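Local coordinates for protein CRISPR-associated endoribonuclease Cse3 (Thermus thermophilus, PDB 1WJ9) that probably cleaves CRISPR transcripts within their repeats as an RNA-binding endoribonuclease and keeps the mature crRNA after processing, as part of antiviral defence, at residues 24-29 with 44-49. Numbering follows the deposited sequence.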
loop_
_atom_site.group_PDB
_atom_site.type_symbol
_atom_site.label_atom_id
_atom_site.label_comp_id
_atom_site.label_asym_id
_atom_site.label_seq_id
_atom_site.Cartn_x
_atom_site.Cartn_y
_atom_site.Cartn_z
ATOM N N GLU A 24 11.456 2.317 -10.586
ATOM C CA GLU A 24 12.589 1.407 -10.442
ATOM C C GLU A 24 12.369 0.439 -9.285
ATOM O O GLU A 24 12.715 -0.742 -9.381
ATOM C CB GLU A 24 13.884 2.197 -10.224
ATOM C CG GLU A 24 14.348 3.001 -11.436
ATOM C CD GLU A 24 14.776 2.124 -12.598
ATOM O OE1 GLU A 24 15.800 1.420 -12.468
ATOM O OE2 GLU A 24 14.093 2.140 -13.646
ATOM N N MET A 25 11.808 0.942 -8.187
ATOM C CA MET A 25 11.530 0.091 -7.035
ATOM C C MET A 25 10.535 -0.999 -7.433
ATOM O O MET A 25 10.708 -2.159 -7.070
ATOM C CB MET A 25 10.970 0.906 -5.863
ATOM C CG MET A 25 10.515 0.038 -4.703
ATOM S SD MET A 25 10.602 0.871 -3.116
ATOM C CE MET A 25 12.315 0.751 -2.802
ATOM N N HIS A 26 9.494 -0.622 -8.175
ATOM C CA HIS A 26 8.491 -1.593 -8.610
ATOM C C HIS A 26 9.152 -2.664 -9.478
ATOM O O HIS A 26 8.834 -3.845 -9.366
ATOM C CB HIS A 26 7.360 -0.916 -9.385
ATOM C CG HIS A 26 6.157 -1.792 -9.571
ATOM N ND1 HIS A 26 5.263 -2.053 -8.554
ATOM C CD2 HIS A 26 5.712 -2.480 -10.649
ATOM C CE1 HIS A 26 4.320 -2.866 -8.997
ATOM N NE2 HIS A 26 4.570 -3.140 -10.266
ATOM N N ARG A 27 10.083 -2.238 -10.327
ATOM C CA ARG A 27 10.818 -3.153 -11.197
ATOM C C ARG A 27 11.612 -4.167 -10.373
ATOM O O ARG A 27 11.580 -5.365 -10.660
ATOM C CB ARG A 27 11.759 -2.367 -12.120
ATOM C CG ARG A 27 12.705 -3.236 -12.945
ATOM C CD ARG A 27 13.672 -2.396 -13.767
ATOM N NE ARG A 27 13.003 -1.693 -14.860
ATOM C CZ ARG A 27 13.531 -0.677 -15.536
ATOM N NH1 ARG A 27 14.745 -0.228 -15.236
ATOM N NH2 ARG A 27 12.854 -0.122 -16.531
ATOM N N THR A 28 12.298 -3.692 -9.332
ATOM C CA THR A 28 13.091 -4.576 -8.477
ATOM C C THR A 28 12.216 -5.561 -7.698
ATOM O O THR A 28 12.523 -6.749 -7.630
ATOM C CB THR A 28 13.966 -3.782 -7.472
ATOM O OG1 THR A 28 14.988 -3.076 -8.180
ATOM C CG2 THR A 28 14.615 -4.715 -6.459
ATOM N N LEU A 29 11.134 -5.059 -7.111
ATOM C CA LEU A 29 10.229 -5.897 -6.334
ATOM C C LEU A 29 9.540 -6.943 -7.217
ATOM O O LEU A 29 9.311 -8.066 -6.778
ATOM C CB LEU A 29 9.191 -5.031 -5.605
ATOM C CG LEU A 29 9.729 -3.965 -4.635
ATOM C CD1 LEU A 29 8.570 -3.235 -3.975
ATOM C CD2 LEU A 29 10.619 -4.595 -3.583
ATOM N N LEU A 44 1.094 -7.018 -7.469
ATOM C CA LEU A 44 2.130 -6.499 -6.589
ATOM C C LEU A 44 1.793 -5.088 -6.126
ATOM O O LEU A 44 1.670 -4.166 -6.936
ATOM C CB LEU A 44 3.483 -6.502 -7.326
ATOM C CG LEU A 44 4.635 -5.729 -6.684
ATOM C CD1 LEU A 44 5.022 -6.388 -5.371
ATOM C CD2 LEU A 44 5.824 -5.682 -7.638
ATOM N N LEU A 45 1.622 -4.939 -4.818
ATOM C CA LEU A 45 1.314 -3.648 -4.215
ATOM C C LEU A 45 2.346 -3.410 -3.114
ATOM O O LEU A 45 2.778 -4.348 -2.452
ATOM C CB LEU A 45 -0.082 -3.670 -3.588
ATOM C CG LEU A 45 -1.286 -4.015 -4.473
ATOM C CD1 LEU A 45 -2.528 -4.154 -3.595
ATOM C CD2 LEU A 45 -1.490 -2.941 -5.533
ATOM N N TRP A 46 2.741 -2.158 -2.920
ATOM C CA TRP A 46 3.708 -1.839 -1.878
ATOM C C TRP A 46 3.585 -0.402 -1.411
ATOM O O TRP A 46 2.898 0.410 -2.029
ATOM C CB TRP A 46 5.147 -2.101 -2.354
ATOM C CG TRP A 46 5.507 -1.412 -3.645
ATOM C CD1 TRP A 46 5.275 -1.874 -4.905
ATOM C CD2 TRP A 46 6.203 -0.167 -3.794
ATOM N NE1 TRP A 46 5.788 -0.998 -5.837
ATOM C CE2 TRP A 46 6.363 0.058 -5.180
ATOM C CE3 TRP A 46 6.706 0.782 -2.891
ATOM C CZ2 TRP A 46 7.009 1.193 -5.689
ATOM C CZ3 TRP A 46 7.347 1.916 -3.398
ATOM C CH2 TRP A 46 7.493 2.109 -4.785
ATOM N N ARG A 47 4.230 -0.107 -0.290
ATOM C CA ARG A 47 4.232 1.244 0.248
ATOM C C ARG A 47 5.525 1.522 0.987
ATOM O O ARG A 47 5.965 0.720 1.812
ATOM C CB ARG A 47 3.050 1.489 1.200
ATOM C CG ARG A 47 3.064 2.897 1.826
ATOM C CD ARG A 47 1.905 3.163 2.797
ATOM N NE ARG A 47 1.927 2.240 3.929
ATOM C CZ ARG A 47 1.091 1.221 4.074
ATOM N NH1 ARG A 47 0.152 1.001 3.162
ATOM N NH2 ARG A 47 1.231 0.386 5.096
ATOM N N LEU A 48 6.157 2.634 0.629
ATOM C CA LEU A 48 7.372 3.082 1.297
ATOM C C LEU A 48 6.799 3.806 2.511
ATOM O O LEU A 48 6.152 4.845 2.375
ATOM C CB LEU A 48 8.144 4.053 0.399
ATOM C CG LEU A 48 9.341 4.791 1.011
ATOM C CD1 LEU A 48 10.303 3.811 1.677
ATOM C CD2 LEU A 48 10.046 5.581 -0.088
ATOM N N GLU A 49 6.971 3.208 3.684
ATOM C CA GLU A 49 6.428 3.769 4.917
ATOM C C GLU A 49 6.992 5.142 5.270
ATOM O O GLU A 49 8.074 5.511 4.813
ATOM C CB GLU A 49 6.655 2.795 6.075
ATOM C CG GLU A 49 5.987 1.427 5.907
ATOM C CD GLU A 49 4.461 1.454 6.042
ATOM O OE1 GLU A 49 3.838 2.530 5.916
ATOM O OE2 GLU A 49 3.879 0.376 6.266
#
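The Trp46 indole lies against helix 22-30 with one face. Met25 CG sits over its six-membered ring, 3.8 Å from the centroid, and Leu29 CD1 over its five-membered ring, 3.7 Å from the centroid. Both approach close to the ring normal and make CH-pi contacts on the same face. Met25 SD lies obliquely above the six-membered ring, toward its rim, 3.4 Å from Trp46 CZ3, in a Met-aromatic contact. The edge of the indole serves a different neighbour. Trp46 NE1 donates to His26 ND1 at 3.0 Å, with an N-H...N angle of 155°. The bond lies in the plane of each ring. The rings therefore meet rim to rim, neither over the other's face, with their planes at 30°. Leu44 CD2 lies over one face of the imidazole, 3.5 Å from His26 CE1, and also touches Leu29 CB at 4.0 Å. Leu44 O lies at the imidazole edge near CE1, in the ring plane. With its edge fixed by Trp46 and a face covered by Leu44, the His26 ring is restricted in rotation. His26 CG is anti to the backbone N (chi1 -166°), which carries the ring from the flank of the helix to the strand. Tyr23, inferred to stabilise the transition state, lies nearby, its side chain about 6 Å from that of His26. Met25 and Leu29 also reach strand 2-8, through Leu8 and Leu6. Strand 45-48 is an outermost strand of the four-stranded antiparallel sheet and pairs with strand 58-63. The arrangement is helix-on-sheet packing in a ferredoxin-like, RRM-like domain of the Cas6/Cse3 family.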